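Local structure of DUF2019 domain-containing protein (2I9C) at residues V15-L29 with L62-Q76. The protein is of unknown function but folds as a small all-helical domain of the DUF2019 family, which is grouped with tetratricopeptide-like helical repeats. Residues are numbered along the deposited sequence; the frame is centred on the assembly and turned at random.
With ACT (acetate ion), chain B.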
loop_
_atom_site.group_PDB
_atom_site.type_symbol
_atom_site.label_atom_id
_atom_site.label_comp_id
_atom_site.label_asym_id
_atom_site.label_seq_id
_atom_site.Cartn_x
_atom_site.Cartn_y
_atom_site.Cartn_z
ATOM N N VAL A 15 0.840 -11.071 2.967
ATOM C CA VAL A 15 0.279 -9.948 3.749
ATOM C C VAL A 15 1.204 -9.530 4.901
ATOM O O VAL A 15 1.444 -8.335 5.117
ATOM C CB VAL A 15 -1.171 -10.226 4.251
ATOM C CG1 VAL A 15 -1.694 -9.049 5.081
ATOM C CG2 VAL A 15 -2.103 -10.378 3.058
ATOM N N ALA A 16 1.717 -10.523 5.640
ATOM C CA ALA A 16 2.582 -10.244 6.780
ATOM C C ALA A 16 3.847 -9.583 6.230
ATOM O O ALA A 16 4.358 -8.653 6.826
ATOM C CB ALA A 16 2.929 -11.545 7.587
ATOM N N LEU A 17 4.389 -10.093 5.111
ATOM C CA LEU A 17 5.638 -9.497 4.595
ATOM C C LEU A 17 5.379 -8.081 4.037
ATOM O O LEU A 17 6.194 -7.185 4.203
ATOM C CB LEU A 17 6.280 -10.395 3.527
ATOM C CG LEU A 17 7.629 -9.915 2.982
ATOM C CD1 LEU A 17 8.741 -9.972 4.121
ATOM C CD2 LEU A 17 8.021 -10.810 1.747
ATOM N N PHE A 18 4.241 -7.892 3.380
ATOM C CA PHE A 18 3.845 -6.557 2.927
ATOM C C PHE A 18 3.904 -5.572 4.128
ATOM O O PHE A 18 4.445 -4.469 4.009
ATOM C CB PHE A 18 2.423 -6.604 2.334
ATOM C CG PHE A 18 1.934 -5.266 1.765
ATOM C CD1 PHE A 18 1.958 -5.018 0.388
ATOM C CD2 PHE A 18 1.451 -4.276 2.613
ATOM C CE1 PHE A 18 1.483 -3.805 -0.131
ATOM C CE2 PHE A 18 0.987 -3.060 2.127
ATOM C CZ PHE A 18 0.998 -2.827 0.751
ATOM N N ALA A 19 3.309 -5.934 5.264
ATOM C CA ALA A 19 3.323 -5.012 6.399
ATOM C C ALA A 19 4.754 -4.760 6.939
ATOM O O ALA A 19 5.104 -3.626 7.285
ATOM C CB ALA A 19 2.389 -5.522 7.552
ATOM N N LYS A 20 5.560 -5.824 7.021
ATOM C CA LYS A 20 6.942 -5.698 7.521
ATOM C C LYS A 20 7.756 -4.768 6.627
ATOM O O LYS A 20 8.459 -3.907 7.130
ATOM C CB LYS A 20 7.637 -7.073 7.673
ATOM C CG LYS A 20 9.030 -7.030 8.354
ATOM C CD LYS A 20 9.766 -8.368 8.297
ATOM C CE LYS A 20 10.652 -8.543 9.537
ATOM N NZ LYS A 20 12.073 -8.794 9.173
ATOM N N VAL A 21 7.668 -4.940 5.307
ATOM C CA VAL A 21 8.485 -4.091 4.417
ATOM C C VAL A 21 8.011 -2.626 4.359
ATOM O O VAL A 21 8.799 -1.717 4.156
ATOM C CB VAL A 21 8.713 -4.701 2.956
ATOM C CG1 VAL A 21 9.110 -6.111 3.027
ATOM C CG2 VAL A 21 7.485 -4.574 2.123
ATOM N N THR A 22 6.724 -2.399 4.535
ATOM C CA THR A 22 6.183 -1.063 4.529
ATOM C C THR A 22 6.412 -0.314 5.870
ATOM O O THR A 22 6.623 0.915 5.890
ATOM C CB THR A 22 4.742 -1.183 4.076
ATOM O OG1 THR A 22 4.749 -1.987 2.878
ATOM C CG2 THR A 22 4.135 0.159 3.777
ATOM N N VAL A 23 6.412 -1.051 6.985
ATOM C CA VAL A 23 6.937 -0.480 8.262
ATOM C C VAL A 23 8.395 -0.034 8.054
ATOM O O VAL A 23 8.797 1.065 8.424
ATOM C CB VAL A 23 6.853 -1.533 9.396
ATOM C CG1 VAL A 23 7.779 -1.190 10.571
ATOM C CG2 VAL A 23 5.386 -1.645 9.889
ATOM N N GLU A 24 9.207 -0.908 7.466
ATOM C CA GLU A 24 10.580 -0.552 7.195
ATOM C C GLU A 24 10.721 0.596 6.192
ATOM O O GLU A 24 11.654 1.376 6.318
ATOM C CB GLU A 24 11.383 -1.773 6.779
ATOM C CG GLU A 24 11.551 -2.771 7.951
ATOM C CD GLU A 24 12.335 -4.031 7.552
ATOM O OE1 GLU A 24 13.207 -3.940 6.647
ATOM O OE2 GLU A 24 12.064 -5.113 8.149
ATOM N N GLN A 25 9.803 0.724 5.229
ATOM C CA GLN A 25 9.715 1.962 4.399
ATOM C C GLN A 25 9.581 3.215 5.247
ATOM O O GLN A 25 10.351 4.174 5.100
ATOM C CB GLN A 25 8.559 1.920 3.390
ATOM C CG GLN A 25 8.790 0.979 2.171
ATOM C CD GLN A 25 7.516 0.833 1.379
ATOM O OE1 GLN A 25 6.676 1.710 1.417
ATOM N NE2 GLN A 25 7.331 -0.290 0.712
ATOM N N ASP A 26 8.635 3.186 6.167
ATOM C CA ASP A 26 8.414 4.282 7.081
ATOM C C ASP A 26 9.706 4.577 7.841
ATOM O O ASP A 26 10.138 5.717 7.876
ATOM C CB ASP A 26 7.294 3.924 8.075
ATOM C CG ASP A 26 6.767 5.131 8.802
ATOM O OD1 ASP A 26 6.606 6.184 8.135
ATOM O OD2 ASP A 26 6.491 5.030 10.033
ATOM N N ASP A 27 10.324 3.554 8.419
ATOM C CA ASP A 27 11.594 3.700 9.157
ATOM C C ASP A 27 12.650 4.361 8.271
ATOM O O ASP A 27 13.382 5.272 8.706
ATOM C CB ASP A 27 12.144 2.327 9.585
ATOM C CG ASP A 27 11.338 1.643 10.720
ATOM O OD1 ASP A 27 10.502 2.336 11.341
ATOM O OD2 ASP A 27 11.604 0.416 10.988
ATOM N N ALA A 28 12.759 3.867 7.036
ATOM C CA ALA A 28 13.770 4.350 6.075
ATOM C C ALA A 28 13.634 5.852 5.766
ATOM O O ALA A 28 14.621 6.623 5.851
ATOM C CB ALA A 28 13.707 3.513 4.769
ATOM N N LEU A 29 12.431 6.258 5.393
ATOM C CA LEU A 29 12.090 7.664 5.180
ATOM C C LEU A 29 12.496 8.571 6.352
ATOM O O LEU A 29 13.110 9.625 6.141
ATOM C CB LEU A 29 10.585 7.806 4.948
ATOM C CG LEU A 29 9.974 7.340 3.614
ATOM C CD1 LEU A 29 8.439 7.344 3.648
ATOM C CD2 LEU A 29 10.490 8.182 2.392
ATOM N N LEU A 62 -5.137 -7.395 1.527
ATOM C CA LEU A 62 -4.455 -6.239 2.160
ATOM C C LEU A 62 -5.396 -5.315 2.933
ATOM O O LEU A 62 -4.955 -4.448 3.703
ATOM C CB LEU A 62 -3.682 -5.399 1.107
ATOM C CG LEU A 62 -2.607 -6.177 0.345
ATOM C CD1 LEU A 62 -2.136 -5.331 -0.880
ATOM C CD2 LEU A 62 -1.466 -6.555 1.319
ATOM N N LEU A 63 -6.695 -5.473 2.698
ATOM C CA LEU A 63 -7.683 -4.727 3.438
ATOM C C LEU A 63 -7.516 -4.897 4.978
ATOM O O LEU A 63 -7.805 -3.958 5.722
ATOM C CB LEU A 63 -9.103 -5.112 2.971
ATOM C CG LEU A 63 -9.642 -4.683 1.585
ATOM C CD1 LEU A 63 -11.030 -5.296 1.361
ATOM C CD2 LEU A 63 -9.785 -3.142 1.496
ATOM N N SER A 64 -7.051 -6.069 5.441
ATOM C CA SER A 64 -6.768 -6.322 6.885
ATOM C C SER A 64 -5.756 -5.353 7.481
ATOM O O SER A 64 -5.677 -5.189 8.701
ATOM C CB SER A 64 -6.173 -7.703 7.056
ATOM O OG SER A 64 -7.174 -8.692 6.902
ATOM N N LEU A 65 -4.959 -4.729 6.624
ATOM C CA LEU A 65 -3.943 -3.830 7.077
ATOM C C LEU A 65 -4.385 -2.398 7.317
ATOM O O LEU A 65 -3.560 -1.588 7.703
ATOM C CB LEU A 65 -2.802 -3.830 6.068
ATOM C CG LEU A 65 -2.118 -5.178 5.851
ATOM C CD1 LEU A 65 -0.917 -4.939 4.857
ATOM C CD2 LEU A 65 -1.605 -5.829 7.154
ATOM N N PHE A 66 -5.652 -2.061 7.034
ATOM C CA PHE A 66 -6.145 -0.670 7.218
ATOM C C PHE A 66 -6.111 -0.256 8.693
ATOM O O PHE A 66 -6.116 0.944 8.968
ATOM C CB PHE A 66 -7.584 -0.526 6.726
ATOM C CG PHE A 66 -7.738 -0.401 5.205
ATOM C CD1 PHE A 66 -6.701 -0.718 4.332
ATOM C CD2 PHE A 66 -8.985 -0.027 4.655
ATOM C CE1 PHE A 66 -6.896 -0.664 2.964
ATOM C CE2 PHE A 66 -9.167 0.085 3.249
ATOM C CZ PHE A 66 -8.133 -0.234 2.406
ATOM N N GLU A 67 -6.169 -1.223 9.624
ATOM C CA GLU A 67 -6.049 -0.932 11.066
ATOM C C GLU A 67 -4.606 -1.116 11.597
ATOM O O GLU A 67 -4.329 -0.853 12.757
ATOM C CB GLU A 67 -7.058 -1.738 11.901
ATOM C CG GLU A 67 -8.488 -1.469 11.489
ATOM C CD GLU A 67 -9.469 -2.252 12.313
ATOM O OE1 GLU A 67 -9.028 -2.871 13.285
ATOM O OE2 GLU A 67 -10.664 -2.265 11.980
ATOM N N TYR A 68 -3.689 -1.517 10.727
ATOM C CA TYR A 68 -2.271 -1.722 11.120
ATOM C C TYR A 68 -1.696 -0.403 11.748
ATOM O O TYR A 68 -1.874 0.648 11.171
ATOM C CB TYR A 68 -1.424 -2.203 9.906
ATOM C CG TYR A 68 -0.069 -2.707 10.348
ATOM C CD1 TYR A 68 0.143 -4.084 10.565
ATOM C CD2 TYR A 68 0.960 -1.809 10.675
ATOM C CE1 TYR A 68 1.341 -4.561 11.060
ATOM C CE2 TYR A 68 2.176 -2.275 11.202
ATOM C CZ TYR A 68 2.355 -3.647 11.353
ATOM O OH TYR A 68 3.525 -4.102 11.813
ATOM N N PRO A 69 -1.019 -0.479 12.934
ATOM C CA PRO A 69 -0.530 0.744 13.588
ATOM C C PRO A 69 0.744 1.321 12.919
ATOM O O PRO A 69 1.828 1.395 13.535
ATOM C CB PRO A 69 -0.259 0.274 15.032
ATOM C CG PRO A 69 0.210 -1.163 14.862
ATOM C CD PRO A 69 -0.719 -1.696 13.749
ATOM N N ASN A 70 0.627 1.731 11.662
ATOM C CA ASN A 70 1.715 2.398 10.980
ATOM C C ASN A 70 1.089 3.103 9.780
ATOM O O ASN A 70 0.308 2.503 9.050
ATOM C CB ASN A 70 2.835 1.434 10.556
ATOM C CG ASN A 70 3.997 2.159 9.888
ATOM O OD1 ASN A 70 3.892 2.572 8.734
ATOM N ND2 ASN A 70 5.131 2.267 10.586
HETATM N N MSE A 71 1.372 4.377 9.616
HETATM C CA MSE A 71 0.620 5.171 8.627
HETATM C C MSE A 71 1.083 4.841 7.215
HETATM O O MSE A 71 0.286 4.897 6.249
HETATM C CB MSE A 71 0.792 6.676 8.881
HETATM C CG MSE A 71 -0.257 7.550 8.148
HETATM SE SE MSE A 71 -2.128 7.064 8.819
HETATM C CE MSE A 71 -2.188 8.025 10.549
ATOM N N GLN A 72 2.360 4.512 7.073
ATOM C CA GLN A 72 2.839 4.069 5.772
ATOM C C GLN A 72 2.158 2.762 5.321
ATOM O O GLN A 72 1.843 2.600 4.139
ATOM C CB GLN A 72 4.378 3.933 5.771
ATOM C CG GLN A 72 5.013 3.617 4.346
ATOM C CD GLN A 72 4.968 4.806 3.395
ATOM O OE1 GLN A 72 4.550 5.900 3.777
ATOM N NE2 GLN A 72 5.448 4.602 2.152
ATOM N N VAL A 73 1.975 1.815 6.255
ATOM C CA VAL A 73 1.300 0.556 5.954
ATOM C C VAL A 73 -0.132 0.876 5.495
ATOM O O VAL A 73 -0.574 0.380 4.468
ATOM C CB VAL A 73 1.319 -0.428 7.174
ATOM C CG1 VAL A 73 0.593 -1.737 6.867
ATOM C CG2 VAL A 73 2.787 -0.777 7.514
ATOM N N ARG A 74 -0.840 1.692 6.270
ATOM C CA ARG A 74 -2.217 2.018 5.952
ATOM C C ARG A 74 -2.333 2.681 4.580
ATOM O O ARG A 74 -3.254 2.351 3.824
ATOM C CB ARG A 74 -2.802 2.946 7.029
ATOM C CG ARG A 74 -2.946 2.267 8.402
ATOM C CD ARG A 74 -3.777 3.152 9.365
ATOM N NE ARG A 74 -3.939 2.481 10.669
ATOM C CZ ARG A 74 -4.828 2.806 11.596
ATOM N NH1 ARG A 74 -5.682 3.795 11.402
ATOM N NH2 ARG A 74 -4.875 2.126 12.746
ATOM N N LEU A 75 -1.446 3.652 4.309
ATOM C CA LEU A 75 -1.414 4.385 3.031
ATOM C C LEU A 75 -1.212 3.450 1.846
ATOM O O LEU A 75 -1.954 3.467 0.862
ATOM C CB LEU A 75 -0.292 5.457 3.014
ATOM C CG LEU A 75 -0.039 6.137 1.652
ATOM C CD1 LEU A 75 -1.184 7.017 1.250
ATOM C CD2 LEU A 75 1.231 6.989 1.802
ATOM N N GLN A 76 -0.189 2.625 1.937
ATOM C CA GLN A 76 0.152 1.747 0.838
ATOM C C GLN A 76 -0.927 0.694 0.613
ATOM O O GLN A 76 -1.211 0.352 -0.509
ATOM C CB GLN A 76 1.528 1.104 1.050
ATOM C CG GLN A 76 2.689 2.115 0.835
ATOM C CD GLN A 76 2.524 2.912 -0.440
ATOM O OE1 GLN A 76 2.435 2.346 -1.517
ATOM N NE2 GLN A 76 2.477 4.235 -0.320
HETATM C C ACT B . -6.184 6.886 9.892
HETATM O O ACT B . -5.867 5.843 9.207
HETATM O OXT ACT B . -6.963 6.956 10.992
HETATM C CH3 ACT B . -5.612 8.045 9.264
HETATM O O HOH W 1 3.678 5.507 11.017
#
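Thr22 and Val73 bring the backbones within 5.3 Å, CA to CA, where the axes of helix 15-29 and helix 71-76 come within 8.1 Å, their N-to-C directions 121° apart. Thr22 suits so close a crossing: its OG1 donates a hydrogen bond to Phe18 O in its own helix, which satisfies the buried hydroxyl, while CG2, anti to the backbone N, lies 3.6 Å from Val73 CA. Toward Val15 the contact is apolar. Leu62 CD2 sits over one face of the Phe18 ring, 3.9 Å from its centroid, a CH-pi contact, and Leu65 sends CD1 to that ring and CD2 to Val15 and Ala19. The small Ala19 lets Tyr68 approach, CB meeting the ring off-centre, while Val23 CG2 touches Tyr68 CE2 at 3.5 Å. Gln72 is a knob among Thr22, Gln25, Asp26 and Leu29; bent at chi2 (72°), it gives NE2 to Gln25 OE1 in a nearly straight bond (3.2 Å, 175°), and its OE1 accepts from Gln104. Asn70 is the N-cap: OD1 accepts from Val73 N, and ND2 reaches Asp26 OD2 weakly. A water joins that carboxylate oxygen to Met71 N. The negative Asp26 probably interacts favourably with this helix dipole. Apolar packing thus fills the Val15 end, while polar bonds add direction toward Leu29.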